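Local structure of sensory box/GGDEF family protein (6EIB) at residues 12-17 against 131-136; 39-44 against 54-59; 65-70 against 98-103. The protein catalyses, through its GGEEF domain, the condensation of two GTP molecules into the second messenger c-di-GMP, using magnesium, and takes part in biofilm formation. All coordinates share one frame; numbering follows the deposited sequence.

Overall arrangement
Contact 1 (12-17 against 131-136) and contact 2 (39-44 against 54-59) lie on opposite sides of the chain's centre, their centres about 25 Å apart. Both are buried, but contact 1 joins helices remote in sequence, 10-27 and 133-148, whereas contact 2 joins the successive helices 41-48 and 50-67 close to the probable magnesium site. Contact 3 (65-70 against 98-103) shares helix 50-67 with contact 2, picking it up at its C-terminal end, with about 7 Å between the nearest atoms of the two. It is the partly exposed one. All three are mainly apolar across the interface; contact 1 adds a capping box, and contact 3 an ion pair and an acetate bound within segment 98-103.

Contact 1: residues 12-17 against 131-136; sequences KLWADF and HDIADI
Ile-133 lies over one face of the Phe-17 ring, packing the first turn of helix 133-148 against helix 10-27 on the five-stranded sheet of this GGDEF domain. The evidence is a CH-pi contact: Ile-133 CG2 stands 3.8 Å from the centroid of the Phe-17 ring and only 16° off its normal. In Phe-17, CG anti to the backbone N (chi1 -165°) carries the ring toward the second helix. Ile-133 has CG1 between its own N and carbonyl carbon: CG2 takes the phenyl face, while CD1 passes CD2 of the same ring to reach Trp-14 CE3 at 3.7 Å, isoleucine and tryptophan crossing at about a right angle. Ile-136, one turn on, meets the phenyl ring at its edge instead, its CG2 lying 4.1 Å from Phe-17 CZ. Beyond the two segments, Phe-17 also rests on Cys-33 of strand 31-38 and on Ile-83 and Val-85 of strand 81-87, so the ring lies between helix 133-148 and the sheet, touching both.

A capping box of Asp-132 and Asp-135 closes the N-terminal end of helix 133-148. Asp-132, which also forms a salt bridge with Arg-18, accepts from Ala-134 N through the anti lone pair of OD1. In return, Asp-135 OD2 takes two backbone donors: Asp-132 N at 3.2 Å from above the carboxylate plane, and His-131 N at 2.8 Å, almost straight at 174°.

Contact 2: residues 39-44 against 54-59; sequences DNFKLI and DEVLCF
The first turn of helix 41-48 faces helix 50-67 across a CA-CA distance of 9.0 Å between Phe-41 and Val-56, the nearest CA pair of the two segments, a separation filled by apolar side chains. Phe-41 does most of the bridging. With CG anti to its backbone N (chi1 -168°), the ring reaches across, and its far end, CZ, meets Leu-57 at the branch point: CZ is 3.5 Å from Leu-57 CG and also 3.5 Å from Leu-57 CD2. The two side chains cross at about a right angle, and the leucine approaches the ring obliquely. Leu-57 CD1 also lies near, 3.8 Å from Phe-41 CZ, so the end of the ring sits against the whole isobutyl fork.

Val-56 takes a different place, at the ring's edge near its plane, where its CB is 4.1 Å from Phe-41 CE1. The same valine meets Ile-44 more loosely, Val-56 CG2 standing 4.3 Å from Ile-44 CG2. Val-56 is backed in turn by Ile-117 and by Phe-105 of helix 91-107, which carries this apolar layer on toward a third helix.

Phe-41 further packs against Glu-80, the predicted proton acceptor, and lies about 4 Å, side chain to side chain, from Ile-38, a magnesium-binding residue by similarity. Phe-41 thus places this helix-helix packing next to the probable metal site of the GGDEF domain, just after strand 31-38.

Contact 3: residues 65-70 against 98-103; sequences QSVISD and AEQIRQ. With ACT (acetate ion), chain P.
Apolar packing joins Val-67, at the end of helix 50-67, to Ile-101 on helix 91-107, the closest CA pair, 6.7 Å apart. Val-67 CG1 meets Ile-101 CG1 at 3.9 Å. Next to it, Ile-68 CD1 approaches Ile-101 CD1 at 4.1 Å; these two ends turn inward, since Ile-68 also touches Ile-84 and Leu-86 of strand 81-87 and Ile-101 touches Leu-119 of strand 119-125.

A polar group lies alongside this packing: Gln-100, extended beyond CG, brings OE1 to 3.6 Å from Val-67 CG1, a van der Waals contact at the exposed border.

Charged interactions lie farther round helix 91-107, beside strand 154-157. Arg-102, its chain bent at chi3 (55°), grips Glu-99 side-on in a salt bridge: NE at 2.6 Å and NH2 at 2.7 Å reach the single oxygen OE1 from opposite faces of the carboxylate plane, and that oxygen lies in the guanidinium plane. NH2 also donates to OXT of an acetate, probably from the crystallisation liquor, and the same OXT accepts from Gln-103 NE2 at 3.2 Å.

With NH1 hydrogen-bonded to Asn-153 OD1, the guanidinium is held from several directions. Mainly aliphatic contact thus joins the two segments, while these polar bonds probably fix the guanidinium rather than the helix pairing.

Contact 1: residues 12-17 against 131-136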
loop_
_atom_site.group_PDB
_atom_site.type_symbol
_atom_site.label_atom_id
_atom_site.label_comp_id
_atom_site.label_asym_id
_atom_site.label_seq_id
_atom_site.Cartn_x
_atom_site.Cartn_y
_atom_site.Cartn_z
ATOM N N LYS A 12 13.880 3.065 5.492
ATOM C CA LYS A 12 14.432 2.885 4.139
ATOM C C LYS A 12 13.426 3.333 3.092
ATOM O O LYS A 12 13.787 3.819 2.011
ATOM C CB LYS A 12 14.769 1.422 3.892
ATOM C CG LYS A 12 16.090 0.968 4.402
ATOM C CD LYS A 12 15.985 -0.528 4.693
ATOM C CE LYS A 12 17.140 -1.026 5.559
ATOM N NZ LYS A 12 16.940 -2.478 5.887
ATOM N N LEU A 13 12.151 3.101 3.401
ATOM C CA LEU A 13 11.085 3.445 2.475
ATOM C C LEU A 13 11.103 4.930 2.173
ATOM O O LEU A 13 11.073 5.338 0.993
ATOM C CB LEU A 13 9.703 3.022 3.030
ATOM C CG LEU A 13 8.487 3.265 2.105
ATOM C CD1 LEU A 13 8.001 4.692 2.108
ATOM C CD2 LEU A 13 8.808 2.826 0.634
ATOM N N TRP A 14 11.087 5.754 3.221
ATOM C CA TRP A 14 10.984 7.178 2.965
ATOM C C TRP A 14 12.183 7.672 2.166
ATOM O O TRP A 14 12.038 8.488 1.255
ATOM C CB TRP A 14 10.858 7.973 4.254
ATOM C CG TRP A 14 9.587 7.746 5.047
ATOM C CD1 TRP A 14 9.513 7.374 6.368
ATOM C CD2 TRP A 14 8.225 7.896 4.595
ATOM N NE1 TRP A 14 8.195 7.288 6.765
ATOM C CE2 TRP A 14 7.385 7.619 5.708
ATOM C CE3 TRP A 14 7.632 8.253 3.376
ATOM C CZ2 TRP A 14 5.999 7.670 5.630
ATOM C CZ3 TRP A 14 6.225 8.302 3.306
ATOM C CH2 TRP A 14 5.436 8.025 4.428
ATOM N N ALA A 15 13.365 7.192 2.516
ATOM C CA ALA A 15 14.583 7.583 1.781
ATOM C C ALA A 15 14.545 7.083 0.340
ATOM O O ALA A 15 14.911 7.818 -0.565
ATOM C CB ALA A 15 15.845 7.067 2.486
ATOM N N ASP A 16 14.131 5.833 0.114
ATOM C CA ASP A 16 14.029 5.334 -1.258
ATOM C C ASP A 16 12.979 6.140 -2.033
ATOM O O ASP A 16 13.170 6.487 -3.207
ATOM C CB ASP A 16 13.684 3.834 -1.275
ATOM C CG ASP A 16 14.877 2.951 -0.905
ATOM O OD1 ASP A 16 16.019 3.420 -1.061
ATOM O OD2 ASP A 16 14.674 1.803 -0.461
ATOM N N PHE A 17 11.881 6.459 -1.368
ATOM C CA PHE A 17 10.808 7.230 -1.988
ATOM C C PHE A 17 11.314 8.631 -2.397
ATOM O O PHE A 17 11.031 9.105 -3.504
ATOM C CB PHE A 17 9.633 7.342 -0.999
ATOM C CG PHE A 17 8.348 7.799 -1.613
ATOM C CD1 PHE A 17 8.248 8.041 -2.971
ATOM C CD2 PHE A 17 7.220 7.980 -0.804
ATOM C CE1 PHE A 17 7.044 8.475 -3.530
ATOM C CE2 PHE A 17 6.006 8.403 -1.335
ATOM C CZ PHE A 17 5.908 8.666 -2.683
ATOM N N HIS A 131 6.569 18.989 -5.150
ATOM C CA HIS A 131 7.937 19.318 -4.748
ATOM C C HIS A 131 8.427 18.426 -3.634
ATOM O O HIS A 131 9.580 18.518 -3.238
ATOM C CB HIS A 131 8.058 20.794 -4.357
ATOM C CG HIS A 131 7.578 21.708 -5.436
ATOM N ND1 HIS A 131 6.480 22.529 -5.289
ATOM C CD2 HIS A 131 8.013 21.876 -6.704
ATOM C CE1 HIS A 131 6.281 23.186 -6.420
ATOM N NE2 HIS A 131 7.192 22.801 -7.296
ATOM N N ASP A 132 7.560 17.565 -3.121
ATOM C CA ASP A 132 7.998 16.691 -2.048
ATOM C C ASP A 132 7.264 15.379 -2.146
ATOM O O ASP A 132 6.201 15.350 -2.768
ATOM C CB ASP A 132 7.766 17.361 -0.689
ATOM C CG ASP A 132 8.518 16.663 0.423
ATOM O OD1 ASP A 132 7.975 15.691 1.000
ATOM O OD2 ASP A 132 9.675 17.053 0.700
ATOM N N ILE A 133 7.811 14.300 -1.580
ATOM C CA ILE A 133 7.042 13.044 -1.585
ATOM C C ILE A 133 5.748 13.273 -0.808
ATOM O O ILE A 133 4.755 12.601 -1.054
ATOM C CB ILE A 133 7.834 11.865 -0.982
ATOM C CG1 ILE A 133 8.339 12.233 0.418
ATOM C CG2 ILE A 133 9.037 11.457 -1.934
ATOM C CD1 ILE A 133 8.815 11.041 1.202
ATOM N N ALA A 134 5.731 14.244 0.112
ATOM C CA ALA A 134 4.507 14.489 0.897
ATOM C C ALA A 134 3.352 14.933 -0.009
ATOM O O ALA A 134 2.181 14.694 0.305
ATOM C CB ALA A 134 4.770 15.552 2.024
ATOM N N ASP A 135 3.644 15.572 -1.137
ATOM C CA ASP A 135 2.560 15.943 -2.074
ATOM C C ASP A 135 1.872 14.700 -2.642
ATOM O O ASP A 135 0.673 14.735 -2.964
ATOM C CB ASP A 135 3.067 16.775 -3.247
ATOM C CG ASP A 135 3.460 18.205 -2.839
ATOM O OD1 ASP A 135 2.683 18.821 -2.073
ATOM O OD2 ASP A 135 4.540 18.669 -3.291
ATOM N N ILE A 136 2.653 13.647 -2.871
ATOM C CA ILE A 136 2.104 12.391 -3.423
ATOM C C ILE A 136 1.358 11.614 -2.329
ATOM O O ILE A 136 0.219 11.191 -2.531
ATOM C CB ILE A 136 3.207 11.503 -4.027
ATOM C CG1 ILE A 136 3.945 12.262 -5.135
ATOM C CG2 ILE A 136 2.613 10.202 -4.646
ATOM C CD1 ILE A 136 5.091 11.429 -5.847
#

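Contact 2: residues 39-44 against 54-59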
loop_
_atom_site.group_PDB
_atom_site.type_symbol
_atom_site.label_atom_id
_atom_site.label_comp_id
_atom_site.label_asym_id
_atom_site.label_seq_id
_atom_site.Cartn_x
_atom_site.Cartn_y
_atom_site.Cartn_z
ATOM N N ASP A 39 -8.223 -3.530 7.189
ATOM C CA ASP A 39 -9.500 -3.260 7.878
ATOM C C ASP A 39 -9.588 -4.060 9.154
ATOM O O ASP A 39 -9.237 -5.238 9.160
ATOM C CB ASP A 39 -10.707 -3.606 6.985
ATOM C CG ASP A 39 -10.850 -2.670 5.779
ATOM O OD1 ASP A 39 -10.935 -1.447 6.015
ATOM O OD2 ASP A 39 -10.855 -3.168 4.599
ATOM N N ASN A 40 -10.056 -3.425 10.228
ATOM C CA ASN A 40 -10.259 -4.103 11.506
ATOM C C ASN A 40 -9.077 -4.881 12.053
ATOM O O ASN A 40 -9.259 -5.965 12.635
ATOM C CB ASN A 40 -11.453 -5.064 11.411
ATOM C CG ASN A 40 -12.715 -4.362 11.017
ATOM O OD1 ASN A 40 -13.353 -4.717 10.040
ATOM N ND2 ASN A 40 -13.086 -3.343 11.784
ATOM N N PHE A 41 -7.882 -4.324 11.885
ATOM C CA PHE A 41 -6.670 -5.006 12.300
ATOM C C PHE A 41 -6.610 -5.076 13.814
ATOM O O PHE A 41 -6.109 -6.057 14.375
ATOM C CB PHE A 41 -5.413 -4.289 11.752
ATOM C CG PHE A 41 -4.154 -5.090 11.902
ATOM C CD1 PHE A 41 -3.988 -6.286 11.189
ATOM C CD2 PHE A 41 -3.139 -4.670 12.755
ATOM C CE1 PHE A 41 -2.823 -7.044 11.333
ATOM C CE2 PHE A 41 -1.960 -5.422 12.901
ATOM C CZ PHE A 41 -1.811 -6.611 12.191
ATOM N N LYS A 42 -7.117 -4.039 14.480
ATOM C CA LYS A 42 -7.192 -4.068 15.933
ATOM C C LYS A 42 -8.078 -5.219 16.403
ATOM O O LYS A 42 -7.704 -5.941 17.319
ATOM C CB LYS A 42 -7.718 -2.748 16.478
ATOM C CG LYS A 42 -6.803 -1.594 16.173
ATOM C CD LYS A 42 -7.327 -0.308 16.795
ATOM C CE LYS A 42 -6.549 0.865 16.252
ATOM N NZ LYS A 42 -7.011 1.116 14.845
ATOM N N LEU A 43 -9.229 -5.419 15.768
ATOM C CA LEU A 43 -10.094 -6.560 16.142
ATOM C C LEU A 43 -9.361 -7.878 15.940
ATOM O O LEU A 43 -9.467 -8.790 16.768
ATOM C CB LEU A 43 -11.400 -6.569 15.341
ATOM C CG LEU A 43 -12.190 -7.894 15.502
ATOM C CD1 LEU A 43 -12.723 -8.144 16.928
ATOM C CD2 LEU A 43 -13.301 -8.101 14.450
ATOM N N ILE A 44 -8.584 -7.984 14.865
ATOM C CA ILE A 44 -7.822 -9.220 14.638
ATOM C C ILE A 44 -6.826 -9.493 15.777
ATOM O O ILE A 44 -6.717 -10.631 16.252
ATOM C CB ILE A 44 -7.078 -9.184 13.300
ATOM C CG1 ILE A 44 -8.081 -9.262 12.141
ATOM C CG2 ILE A 44 -6.096 -10.352 13.208
ATOM C CD1 ILE A 44 -8.913 -10.582 12.097
ATOM N N ASP A 54 0.618 -10.405 13.492
ATOM C CA ASP A 54 1.887 -10.354 12.771
ATOM C C ASP A 54 1.947 -11.279 11.557
ATOM O O ASP A 54 2.606 -10.952 10.571
ATOM C CB ASP A 54 3.025 -10.671 13.742
ATOM C CG ASP A 54 3.395 -9.478 14.606
ATOM O OD1 ASP A 54 2.707 -8.440 14.498
ATOM O OD2 ASP A 54 4.343 -9.595 15.418
ATOM N N GLU A 55 1.277 -12.430 11.624
ATOM C CA GLU A 55 1.239 -13.340 10.476
ATOM C C GLU A 55 0.517 -12.717 9.309
ATOM O O GLU A 55 0.883 -12.942 8.145
ATOM C CB GLU A 55 0.556 -14.664 10.837
ATOM C CG GLU A 55 1.379 -15.575 11.721
ATOM C CD GLU A 55 0.635 -16.858 12.103
ATOM O OE1 GLU A 55 -0.563 -17.005 11.745
ATOM O OE2 GLU A 55 1.260 -17.712 12.765
ATOM N N VAL A 56 -0.550 -11.981 9.624
ATOM C CA VAL A 56 -1.327 -11.265 8.621
ATOM C C VAL A 56 -0.461 -10.236 7.918
ATOM O O VAL A 56 -0.460 -10.149 6.685
ATOM C CB VAL A 56 -2.537 -10.532 9.235
ATOM C CG1 VAL A 56 -3.303 -9.790 8.128
ATOM C CG2 VAL A 56 -3.443 -11.507 9.976
ATOM N N LEU A 57 0.271 -9.455 8.711
ATOM C CA LEU A 57 1.178 -8.444 8.169
ATOM C C LEU A 57 2.210 -9.129 7.260
ATOM O O LEU A 57 2.496 -8.668 6.159
ATOM C CB LEU A 57 1.896 -7.708 9.294
ATOM C CG LEU A 57 1.054 -6.890 10.280
ATOM C CD1 LEU A 57 1.885 -6.427 11.450
ATOM C CD2 LEU A 57 0.428 -5.730 9.583
ATOM N N CYS A 58 2.727 -10.259 7.717
ATOM C CA CYS A 58 3.726 -10.981 6.949
ATOM C C CYS A 58 3.201 -11.508 5.626
ATOM O O CYS A 58 3.871 -11.354 4.598
ATOM C CB CYS A 58 4.280 -12.138 7.771
ATOM S SG CYS A 58 5.461 -11.572 8.989
ATOM N N PHE A 59 2.012 -12.100 5.653
ATOM C CA PHE A 59 1.338 -12.557 4.443
ATOM C C PHE A 59 1.103 -11.401 3.471
ATOM O O PHE A 59 1.253 -11.569 2.258
ATOM C CB PHE A 59 0.010 -13.233 4.775
ATOM C CG PHE A 59 -0.774 -13.622 3.553
ATOM C CD1 PHE A 59 -0.519 -14.824 2.907
ATOM C CD2 PHE A 59 -1.724 -12.761 3.016
ATOM C CE1 PHE A 59 -1.221 -15.173 1.756
ATOM C CE2 PHE A 59 -2.424 -13.106 1.861
ATOM C CZ PHE A 59 -2.163 -14.302 1.235
#

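Contact 3: residues 65-70 against 98-103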
loop_
_atom_site.group_PDB
_atom_site.type_symbol
_atom_site.label_atom_id
_atom_site.label_comp_id
_atom_site.label_asym_id
_atom_site.label_seq_id
_atom_site.Cartn_x
_atom_site.Cartn_y
_atom_site.Cartn_z
ATOM N N GLN A 65 5.014 -8.811 -3.016
ATOM C CA GLN A 65 6.024 -9.422 -3.883
ATOM C C GLN A 65 5.445 -10.285 -4.998
ATOM O O GLN A 65 5.883 -10.207 -6.147
ATOM C CB GLN A 65 6.982 -10.282 -3.063
ATOM C CG GLN A 65 7.964 -9.546 -2.174
ATOM C CD GLN A 65 8.845 -10.517 -1.377
ATOM O OE1 GLN A 65 8.716 -10.623 -0.153
ATOM N NE2 GLN A 65 9.700 -11.268 -2.079
ATOM N N SER A 66 4.499 -11.143 -4.631
ATOM C CA SER A 66 3.874 -12.088 -5.554
ATOM C C SER A 66 3.106 -11.380 -6.661
ATOM O O SER A 66 3.183 -11.761 -7.838
ATOM C CB SER A 66 2.929 -13.013 -4.783
ATOM O OG SER A 66 2.118 -13.762 -5.672
ATOM N N VAL A 67 2.345 -10.368 -6.262
ATOM C CA VAL A 67 1.509 -9.618 -7.185
ATOM C C VAL A 67 2.309 -8.602 -8.010
ATOM O O VAL A 67 2.043 -8.420 -9.191
ATOM C CB VAL A 67 0.372 -8.896 -6.429
ATOM C CG1 VAL A 67 -0.346 -7.923 -7.342
ATOM C CG2 VAL A 67 -0.590 -9.919 -5.819
ATOM N N ILE A 68 3.264 -7.920 -7.381
ATOM C CA ILE A 68 4.071 -6.943 -8.097
ATOM C C ILE A 68 5.437 -7.550 -8.394
ATOM O O ILE A 68 6.372 -7.444 -7.597
ATOM C CB ILE A 68 4.254 -5.649 -7.288
ATOM C CG1 ILE A 68 2.911 -5.174 -6.711
ATOM C CG2 ILE A 68 4.926 -4.588 -8.121
ATOM C CD1 ILE A 68 3.064 -4.020 -5.736
ATOM N N SER A 69 5.573 -8.151 -9.565
ATOM C CA SER A 69 6.824 -8.821 -9.883
ATOM C C SER A 69 7.923 -7.785 -10.130
ATOM O O SER A 69 9.075 -7.995 -9.741
ATOM C CB SER A 69 6.649 -9.754 -11.085
ATOM O OG SER A 69 6.162 -9.043 -12.207
ATOM N N ASP A 70 7.589 -6.684 -10.798
ATOM C CA ASP A 70 8.586 -5.641 -11.025
ATOM C C ASP A 70 9.004 -4.876 -9.771
ATOM O O ASP A 70 8.227 -4.728 -8.806
ATOM C CB ASP A 70 8.127 -4.646 -12.080
ATOM C CG ASP A 70 8.261 -5.191 -13.481
ATOM O OD1 ASP A 70 9.209 -5.976 -13.724
ATOM O OD2 ASP A 70 7.451 -4.800 -14.351
ATOM N N ALA A 98 -3.115 -2.517 -7.183
ATOM C CA ALA A 98 -3.710 -2.355 -5.866
ATOM C C ALA A 98 -4.958 -3.208 -5.736
ATOM O O ALA A 98 -5.160 -3.841 -4.691
ATOM C CB ALA A 98 -4.015 -0.903 -5.606
ATOM N N GLU A 99 -5.784 -3.240 -6.785
ATOM C CA GLU A 99 -7.009 -4.027 -6.762
ATOM C C GLU A 99 -6.742 -5.524 -6.627
ATOM O O GLU A 99 -7.507 -6.238 -5.947
ATOM C CB GLU A 99 -7.850 -3.786 -8.025
ATOM C CG GLU A 99 -8.660 -2.493 -8.063
ATOM C CD GLU A 99 -9.846 -2.473 -7.076
ATOM O OE1 GLU A 99 -10.085 -3.452 -6.337
ATOM O OE2 GLU A 99 -10.582 -1.475 -7.069
ATOM N N GLN A 100 -5.701 -6.001 -7.317
ATOM C CA GLN A 100 -5.303 -7.407 -7.234
ATOM C C GLN A 100 -4.849 -7.747 -5.808
ATOM O O GLN A 100 -5.165 -8.814 -5.288
ATOM C CB GLN A 100 -4.186 -7.715 -8.237
ATOM C CG GLN A 100 -4.625 -7.689 -9.693
ATOM C CD GLN A 100 -3.513 -8.095 -10.636
ATOM O OE1 GLN A 100 -2.343 -7.818 -10.381
ATOM N NE2 GLN A 100 -3.870 -8.766 -11.729
ATOM N N ILE A 101 -4.071 -6.859 -5.194
ATOM C CA ILE A 101 -3.667 -7.081 -3.818
ATOM C C ILE A 101 -4.907 -7.130 -2.894
ATOM O O ILE A 101 -4.989 -8.005 -2.029
ATOM C CB ILE A 101 -2.702 -5.968 -3.335
ATOM C CG1 ILE A 101 -1.379 -6.045 -4.091
ATOM C CG2 ILE A 101 -2.446 -6.022 -1.791
ATOM C CD1 ILE A 101 -0.634 -4.736 -4.069
ATOM N N ARG A 102 -5.842 -6.184 -3.073
ATOM C CA ARG A 102 -7.070 -6.124 -2.262
ATOM C C ARG A 102 -7.827 -7.445 -2.371
ATOM O O ARG A 102 -8.273 -8.014 -1.363
ATOM C CB ARG A 102 -7.974 -4.963 -2.711
ATOM C CG ARG A 102 -9.266 -4.846 -1.904
ATOM C CD ARG A 102 -10.309 -3.914 -2.526
ATOM N NE ARG A 102 -10.654 -4.247 -3.902
ATOM C CZ ARG A 102 -11.376 -5.303 -4.264
ATOM N NH1 ARG A 102 -11.819 -6.170 -3.357
ATOM N NH2 ARG A 102 -11.635 -5.503 -5.541
ATOM N N GLN A 103 -7.982 -7.905 -3.612
ATOM C CA GLN A 103 -8.751 -9.121 -3.892
ATOM C C GLN A 103 -8.111 -10.372 -3.361
ATOM O O GLN A 103 -8.792 -11.214 -2.783
ATOM C CB GLN A 103 -8.973 -9.281 -5.372
ATOM C CG GLN A 103 -10.093 -8.437 -5.929
ATOM C CD GLN A 103 -10.001 -8.313 -7.440
ATOM O OE1 GLN A 103 -8.922 -8.490 -8.025
ATOM N NE2 GLN A 103 -11.149 -8.098 -8.093
HETATM C C ACT P . -14.150 -8.357 -5.766
HETATM O O ACT P . -15.362 -8.302 -5.461
HETATM O OXT ACT P . -13.673 -7.327 -6.288
HETATM C CH3 ACT P . -13.321 -9.587 -5.533
#